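Local coordinates for restriction endonuclease EcoP15I, modification subunit (Escherichia coli, PDB 4ZCF), which methylates one adenine of its DNA recognition site using S-adenosyl-L-methionine and, together with the Res subunit, restricts DNA, at residues S205-K208 with L209-E213; I197-H201 with N202-Q206; S260-D264 with V265-L269. One frame throughout, in Å; residues are numbered along the deposited sequence.

Interaction 1 of 3, residues S205-K208 with L209-E213; sequences SQLK and LVCDE. With MN (manganese (II) ion), chain G.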
loop_
_atom_site.group_PDB
_atom_site.type_symbol
_atom_site.label_atom_id
_atom_site.label_comp_id
_atom_site.label_asym_id
_atom_site.label_seq_id
_atom_site.Cartn_x
_atom_site.Cartn_y
_atom_site.Cartn_z
ATOM N N SER A 205 -0.811 1.747 15.526
ATOM C CA SER A 205 -2.000 0.991 15.081
ATOM C C SER A 205 -2.978 1.838 14.286
ATOM O O SER A 205 -3.390 1.414 13.205
ATOM C CB SER A 205 -2.696 0.336 16.268
ATOM O OG SER A 205 -1.747 -0.047 17.249
ATOM N N GLN A 206 -3.288 3.060 14.777
ATOM C CA GLN A 206 -4.190 4.042 14.129
ATOM C C GLN A 206 -3.705 4.501 12.768
ATOM O O GLN A 206 -4.524 4.646 11.860
ATOM C CB GLN A 206 -4.428 5.255 15.025
ATOM C CG GLN A 206 -5.333 4.957 16.227
ATOM C CD GLN A 206 -4.670 4.247 17.397
ATOM O OE1 GLN A 206 -3.442 4.014 17.464
ATOM N NE2 GLN A 206 -5.490 3.912 18.363
ATOM N N LEU A 207 -2.383 4.717 12.603
ATOM C CA LEU A 207 -1.798 5.109 11.315
ATOM C C LEU A 207 -1.803 3.940 10.362
ATOM O O LEU A 207 -2.114 4.113 9.188
ATOM C CB LEU A 207 -0.361 5.587 11.516
ATOM C CG LEU A 207 0.518 5.804 10.277
ATOM C CD1 LEU A 207 0.018 7.004 9.387
ATOM C CD2 LEU A 207 1.963 5.927 10.696
ATOM N N LYS A 208 -1.429 2.765 10.853
ATOM C CA LYS A 208 -1.364 1.535 10.084
ATOM C C LYS A 208 -2.734 1.214 9.530
ATOM O O LYS A 208 -2.831 0.836 8.357
ATOM C CB LYS A 208 -0.835 0.369 10.948
ATOM C CG LYS A 208 0.650 0.091 10.786
ATOM C CD LYS A 208 1.015 -0.549 9.418
ATOM C CE LYS A 208 0.787 -2.040 9.339
ATOM N NZ LYS A 208 -0.635 -2.368 9.044
ATOM N N LEU A 209 -3.792 1.421 10.355
ATOM C CA LEU A 209 -5.184 1.232 9.931
ATOM C C LEU A 209 -5.662 2.275 8.912
ATOM O O LEU A 209 -6.349 1.895 7.957
ATOM C CB LEU A 209 -6.162 1.045 11.115
ATOM C CG LEU A 209 -5.993 -0.278 11.935
ATOM C CD1 LEU A 209 -7.130 -0.472 12.885
ATOM C CD2 LEU A 209 -5.910 -1.503 11.040
ATOM N N VAL A 210 -5.231 3.558 9.042
ATOM C CA VAL A 210 -5.559 4.607 8.049
ATOM C C VAL A 210 -4.797 4.409 6.738
ATOM O O VAL A 210 -5.307 4.771 5.680
ATOM C CB VAL A 210 -5.505 6.054 8.603
ATOM C CG1 VAL A 210 -4.104 6.626 8.574
ATOM C CG2 VAL A 210 -6.461 6.967 7.858
ATOM N N CYS A 211 -3.594 3.800 6.797
ATOM C CA CYS A 211 -2.783 3.499 5.614
ATOM C C CYS A 211 -3.393 2.373 4.839
ATOM O O CYS A 211 -3.283 2.326 3.610
ATOM C CB CYS A 211 -1.348 3.184 6.001
ATOM S SG CYS A 211 -0.330 4.640 6.278
ATOM N N ASP A 212 -4.031 1.447 5.568
ATOM C CA ASP A 212 -4.802 0.346 5.008
ATOM C C ASP A 212 -5.941 0.945 4.196
ATOM O O ASP A 212 -6.076 0.611 3.031
ATOM C CB ASP A 212 -5.308 -0.591 6.114
ATOM C CG ASP A 212 -4.249 -1.519 6.721
ATOM O OD1 ASP A 212 -3.172 -1.680 6.107
ATOM O OD2 ASP A 212 -4.525 -2.127 7.795
ATOM N N GLU A 213 -6.640 1.946 4.750
ATOM C CA GLU A 213 -7.724 2.666 4.076
ATOM C C GLU A 213 -7.267 3.361 2.798
ATOM O O GLU A 213 -7.807 3.061 1.726
ATOM C CB GLU A 213 -8.345 3.705 5.043
ATOM C CG GLU A 213 -9.815 3.493 5.348
ATOM C CD GLU A 213 -10.722 3.990 4.250
ATOM O OE1 GLU A 213 -10.634 5.193 3.904
ATOM O OE2 GLU A 213 -11.500 3.168 3.710
HETATM MN MN MN G . -13.766 2.655 3.286
#

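Interaction 2 of 3, residues I197-H201 with N202-Q206; sequences ISIDH and NEFSQ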
loop_
_atom_site.group_PDB
_atom_site.type_symbol
_atom_site.label_atom_id
_atom_site.label_comp_id
_atom_site.label_asym_id
_atom_site.label_seq_id
_atom_site.Cartn_x
_atom_site.Cartn_y
_atom_site.Cartn_z
ATOM N N ILE A 197 7.015 5.876 6.881
ATOM C CA ILE A 197 6.456 6.735 7.943
ATOM C C ILE A 197 6.968 6.352 9.308
ATOM O O ILE A 197 6.638 5.270 9.800
ATOM C CB ILE A 197 4.901 6.830 7.959
ATOM C CG1 ILE A 197 4.289 6.920 6.541
ATOM C CG2 ILE A 197 4.427 8.000 8.873
ATOM C CD1 ILE A 197 2.773 6.790 6.469
ATOM N N SER A 198 7.744 7.258 9.940
ATOM C CA SER A 198 8.271 7.090 11.295
ATOM C C SER A 198 7.173 7.375 12.291
ATOM O O SER A 198 6.460 8.364 12.149
ATOM C CB SER A 198 9.409 8.073 11.569
ATOM O OG SER A 198 10.622 7.650 10.976
ATOM N N ILE A 199 7.040 6.510 13.309
ATOM C CA ILE A 199 6.084 6.668 14.405
ATOM C C ILE A 199 6.593 5.900 15.548
ATOM O O ILE A 199 7.518 5.128 15.379
ATOM C CB ILE A 199 4.603 6.255 14.129
ATOM C CG1 ILE A 199 4.459 5.217 13.035
ATOM C CG2 ILE A 199 3.612 7.473 14.051
ATOM C CD1 ILE A 199 4.607 3.875 13.484
ATOM N N ASP A 200 5.953 6.076 16.703
ATOM C CA ASP A 200 6.225 5.384 17.951
ATOM C C ASP A 200 4.887 4.679 18.390
ATOM O O ASP A 200 3.967 4.610 17.585
ATOM C CB ASP A 200 6.890 6.350 18.997
ATOM C CG ASP A 200 6.029 7.124 19.995
ATOM O OD1 ASP A 200 4.806 7.290 19.745
ATOM O OD2 ASP A 200 6.572 7.546 21.039
ATOM N N HIS A 201 4.795 4.134 19.602
ATOM C CA HIS A 201 3.611 3.379 20.064
ATOM C C HIS A 201 2.295 4.149 20.205
ATOM O O HIS A 201 1.235 3.533 20.320
ATOM C CB HIS A 201 3.920 2.648 21.370
ATOM C CG HIS A 201 4.185 3.579 22.503
ATOM N ND1 HIS A 201 5.443 4.095 22.726
ATOM C CD2 HIS A 201 3.338 4.063 23.435
ATOM C CE1 HIS A 201 5.320 4.891 23.772
ATOM N NE2 HIS A 201 4.075 4.881 24.244
ATOM N N ASN A 202 2.355 5.475 20.249
ATOM C CA ASN A 202 1.151 6.282 20.437
ATOM C C ASN A 202 0.117 6.151 19.329
ATOM O O ASN A 202 -1.039 5.856 19.630
ATOM C CB ASN A 202 1.500 7.727 20.769
ATOM C CG ASN A 202 2.250 7.831 22.058
ATOM O OD1 ASN A 202 1.714 7.548 23.127
ATOM N ND2 ASN A 202 3.539 8.136 21.981
ATOM N N GLU A 203 0.552 6.265 18.061
ATOM C CA GLU A 203 -0.315 6.212 16.874
ATOM C C GLU A 203 -0.000 5.100 15.870
ATOM O O GLU A 203 -0.581 5.102 14.781
ATOM C CB GLU A 203 -0.327 7.584 16.154
ATOM C CG GLU A 203 -0.769 8.750 17.021
ATOM C CD GLU A 203 -2.206 8.695 17.506
ATOM O OE1 GLU A 203 -3.040 8.063 16.818
ATOM O OE2 GLU A 203 -2.499 9.281 18.575
ATOM N N PHE A 204 0.891 4.155 16.221
ATOM C CA PHE A 204 1.281 3.057 15.325
ATOM C C PHE A 204 0.091 2.316 14.698
ATOM O O PHE A 204 -0.018 2.310 13.477
ATOM C CB PHE A 204 2.303 2.099 15.989
ATOM C CG PHE A 204 2.683 0.850 15.217
ATOM C CD1 PHE A 204 2.999 0.913 13.862
ATOM C CD2 PHE A 204 2.790 -0.376 15.858
ATOM C CE1 PHE A 204 3.378 -0.233 13.158
ATOM C CE2 PHE A 204 3.159 -1.529 15.142
ATOM C CZ PHE A 204 3.449 -1.445 13.800
ATOM N N SER A 205 -0.811 1.747 15.526
ATOM C CA SER A 205 -2.000 0.991 15.081
ATOM C C SER A 205 -2.978 1.838 14.286
ATOM O O SER A 205 -3.390 1.414 13.205
ATOM C CB SER A 205 -2.696 0.336 16.268
ATOM O OG SER A 205 -1.747 -0.047 17.249
ATOM N N GLN A 206 -3.288 3.060 14.777
ATOM C CA GLN A 206 -4.190 4.042 14.129
ATOM C C GLN A 206 -3.705 4.501 12.768
ATOM O O GLN A 206 -4.524 4.646 11.860
ATOM C CB GLN A 206 -4.428 5.255 15.025
ATOM C CG GLN A 206 -5.333 4.957 16.227
ATOM C CD GLN A 206 -4.670 4.247 17.397
ATOM O OE1 GLN A 206 -3.442 4.014 17.464
ATOM N NE2 GLN A 206 -5.490 3.912 18.363
#

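Interaction 3 of 3, residues S260-D264 with V265-L269; sequences SNISD and VKNLL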
loop_
_atom_site.group_PDB
_atom_site.type_symbol
_atom_site.label_atom_id
_atom_site.label_comp_id
_atom_site.label_asym_id
_atom_site.label_seq_id
_atom_site.Cartn_x
_atom_site.Cartn_y
_atom_site.Cartn_z
ATOM N N SER A 260 21.407 -4.215 -1.741
ATOM C CA SER A 260 22.549 -3.331 -1.920
ATOM C C SER A 260 23.696 -4.225 -2.451
ATOM O O SER A 260 23.955 -5.300 -1.882
ATOM C CB SER A 260 22.939 -2.671 -0.594
ATOM O OG SER A 260 24.195 -2.009 -0.655
ATOM N N ASN A 261 24.345 -3.806 -3.565
ATOM C CA ASN A 261 25.481 -4.544 -4.123
ATOM C C ASN A 261 26.836 -3.927 -3.708
ATOM O O ASN A 261 27.884 -4.510 -3.989
ATOM C CB ASN A 261 25.371 -4.732 -5.646
ATOM C CG ASN A 261 25.949 -6.059 -6.137
ATOM O OD1 ASN A 261 26.819 -6.691 -5.506
ATOM N ND2 ASN A 261 25.457 -6.532 -7.274
ATOM N N ILE A 262 26.811 -2.763 -3.018
ATOM C CA ILE A 262 28.026 -2.102 -2.539
ATOM C C ILE A 262 28.148 -1.996 -1.003
ATOM O O ILE A 262 28.273 -0.890 -0.465
ATOM C CB ILE A 262 28.437 -0.821 -3.333
ATOM C CG1 ILE A 262 27.224 0.098 -3.691
ATOM C CG2 ILE A 262 29.258 -1.193 -4.576
ATOM C CD1 ILE A 262 26.949 1.274 -2.698
ATOM N N SER A 263 28.131 -3.161 -0.303
ATOM C CA SER A 263 28.276 -3.256 1.156
ATOM C C SER A 263 29.700 -2.948 1.563
ATOM O O SER A 263 30.638 -3.265 0.827
ATOM C CB SER A 263 27.934 -4.656 1.667
ATOM O OG SER A 263 26.847 -5.247 0.978
ATOM N N ASP A 264 29.863 -2.398 2.771
ATOM C CA ASP A 264 31.156 -2.061 3.356
ATOM C C ASP A 264 31.963 -3.311 3.700
ATOM O O ASP A 264 33.149 -3.343 3.387
ATOM C CB ASP A 264 30.968 -1.155 4.579
ATOM C CG ASP A 264 30.233 0.135 4.265
ATOM O OD1 ASP A 264 30.569 0.779 3.236
ATOM O OD2 ASP A 264 29.314 0.500 5.035
ATOM N N VAL A 265 31.324 -4.340 4.328
ATOM C CA VAL A 265 31.978 -5.617 4.683
ATOM C C VAL A 265 32.377 -6.381 3.421
ATOM O O VAL A 265 33.528 -6.809 3.323
ATOM C CB VAL A 265 31.186 -6.502 5.692
ATOM C CG1 VAL A 265 31.912 -7.825 5.984
ATOM C CG2 VAL A 265 30.945 -5.759 6.989
ATOM N N LYS A 266 31.436 -6.530 2.461
ATOM C CA LYS A 266 31.633 -7.209 1.180
ATOM C C LYS A 266 32.826 -6.609 0.413
ATOM O O LYS A 266 33.681 -7.370 -0.068
ATOM C CB LYS A 266 30.340 -7.128 0.344
ATOM C CG LYS A 266 30.473 -7.545 -1.120
ATOM C CD LYS A 266 29.888 -6.483 -1.998
ATOM C CE LYS A 266 30.461 -6.539 -3.385
ATOM N NZ LYS A 266 30.449 -5.198 -4.012
ATOM N N ASN A 267 32.881 -5.245 0.326
ATOM C CA ASN A 267 33.939 -4.485 -0.346
ATOM C C ASN A 267 35.308 -4.690 0.309
ATOM O O ASN A 267 36.311 -4.768 -0.399
ATOM C CB ASN A 267 33.609 -3.003 -0.423
ATOM C CG ASN A 267 32.592 -2.586 -1.460
ATOM O OD1 ASN A 267 32.473 -3.186 -2.529
ATOM N ND2 ASN A 267 31.894 -1.469 -1.199
ATOM N N LEU A 268 35.344 -4.795 1.646
ATOM C CA LEU A 268 36.557 -5.005 2.440
ATOM C C LEU A 268 37.168 -6.369 2.137
ATOM O O LEU A 268 38.373 -6.454 1.919
ATOM C CB LEU A 268 36.210 -4.874 3.941
ATOM C CG LEU A 268 37.267 -5.266 4.974
ATOM C CD1 LEU A 268 38.200 -4.111 5.277
ATOM C CD2 LEU A 268 36.610 -5.745 6.262
ATOM N N LEU A 269 36.333 -7.425 2.132
ATOM C CA LEU A 269 36.715 -8.814 1.880
ATOM C C LEU A 269 37.198 -9.036 0.458
ATOM O O LEU A 269 38.150 -9.781 0.280
ATOM C CB LEU A 269 35.564 -9.780 2.213
ATOM C CG LEU A 269 35.566 -10.442 3.595
ATOM C CD1 LEU A 269 35.064 -9.495 4.642
ATOM C CD2 LEU A 269 34.638 -11.644 3.610
#

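Interaction 1 of 3, residues S205-K208 with L209-E213
The carboxylate of Asp212 is the flat group here, and Lys208 meets it twice from one side of its plane. The backbone O of Lys208 sits over that face, 3.2 Å from Asp212 CG, a contact without a bond, since this oxygen accepts from Asp212 N; the ammonium comes in obliquely, still above the plane, with Lys208 NZ 3.9 Å from Asp212 OD1. This is a long salt bridge between residues four apart on helix 204-215. The lysine reaches it by bending at each of its last three torsions (chi2 -71°, chi3 -81°, chi4 82°), which folds the chain along the helix instead of extending it. A closer partner lies on strand 241-248, where Tyr247 OH hydrogen-bonds Asp212 OD1 and, weakly, Lys208 NZ.

A different character appears one residue back on the helix. Leu207 CD1 rests 3.9 Å from Cys211 SG and also reaches Val210 CG1, at 4.2 Å. Behind these side chains the regular alpha-helical bonds run from Leu209 N to Ser205 O (2.9 Å) and on, residue by residue, to Asp212 N and Lys208 O (3.1 Å).

Farther along, Glu213 leaves the pairing altogether: its OE2 binds a manganese ion at 2.4 Å, and its side chain packs on His168 of the restriction endonuclease (Res) chain. Apolar and charged groups thus share the buried face toward strand 241-248, with Leu207 and Val210 also reaching helix 171-188. The long charge pair probably contributes a modest electrostatic attraction, not a tight bond, with the tyrosine hydroxyl likely to fix the carboxylate more firmly.

Interaction 2 of 3, residues I197-H201 with N202-Q206
Asp200 and Asn202 cross at an angle, their carboxylate and amide planes 43° apart, and the contact is organised round one oxygen. Asp200 OD1 accepts two bonds from Asn202. The side-chain donor, Asn202 ND2, lies 2.7 Å from Asp200 OD1, on that oxygen's syn lone pair, with the oxygen 30° out of the amide plane. The backbone donor, Asn202 N, reaches the same Asp200 OD1 at 3.1 Å from above the carboxylate plane, in a nearly straight bond. A side-chain oxygen held by the NH two residues on defines an Asx turn, and it rounds the corner between strand and helix.

His201 and Asn202 lie alongside each other and point the same way. With chi1 at 65°, His201 CG stands between its backbone N and carbonyl carbon, which swings the ring beside the amide; Asn202 ND2 then hangs 4.0 Å above the plane of the His201 ring, displaced toward the rim. Asn202 OD1 turns instead to Lys31, and the His201 side chain comes within about 3 Å of a bound manganese ion. Ile199 and Phe204 cross at about a right angle, with Ile199 CD1 3.4 Å from Phe204 CD1, and Phe204 N makes only a weak bond to Asp200 O.

Strand 193-199 runs between strands 117-122 and 241-248 of the large mixed sheet, and this turn carries the chain from its end into helix 204-215, with Glu203 at the N-cap. Phe204 stacks on Tyr243 of strand 241-248 and meets Phe204 of the second subunit, while Glu203 is bonded to His171 at the start of helix 171-188.

Interaction 3 of 3, residues S260-D264 with V265-L269
Helix 264-279 starts here, and Lys266 in its first turn reaches back to Asn261 in the loop that leads into it. Ser263 occupies the N-cap position, but its hydroxyl makes no capping bond; instead its CB packs 3.7 Å from Lys266 CB. The lysine sets out with CG opposite its backbone N (chi1 168°) and bends at chi2, a course that lays the chain back over the loop. There Lys266 NZ donates to Asn261 O at 2.7 Å, almost in line with the carbonyl. The same nitrogen is bonded to its helical neighbour, lying 3.2 Å from Asn267 OD1 and well above that amide's carbonyl plane.

One ammonium therefore grips a loop carbonyl and a helix side chain together. Exchanging Lys266 for an alanine here would probably leave Asn261 O and Asn267 OD1 without their common donor and let the loop shift against the first turn.

The backbone joins the two parts as well. Asn267 N bonds to Ser263 O at 3.0 Å and Leu268 N to Asp264 O at 3.2 Å, the opening bonds of the alpha helix. Asn267 ND2 also comes near Ser263 O, but the angle is too poor for a bond. Asp264 faces a different partner, its OD2 accepting from Glu327 N of the second subunit.

Such a pattern, a residue at the N-cap position whose carbonyl takes the first i to i+4 backbone bond, is that of an ordinary alpha-helix start, here without help from the serine hydroxyl and supplemented by a lysine side chain bonded back to the preceding loop.

How the interactions relate
Interactions 1 and 2 form one buried region: they share Ser205 and Gln206, both use helix 204-215, and Leu207 CD2 packs 3.5 Å from Ile199 CG1, so that strand 193-199 and the helix it feeds close on each other. Interaction 3, whose centre lies about 36 Å from that of interaction 1 and about 33 Å from that of interaction 2, is partly exposed and joins a loop to the start of helix 264-279. The chemistry follows place. Within the helix, a long charge pair lies beside apolar contacts; at the strand-to-helix corner, one carboxylate oxygen takes both the backbone and the side-chain NH of a single asparagine; at the outlying helix start, one ammonium gathers acceptors. All three touch the second subunit.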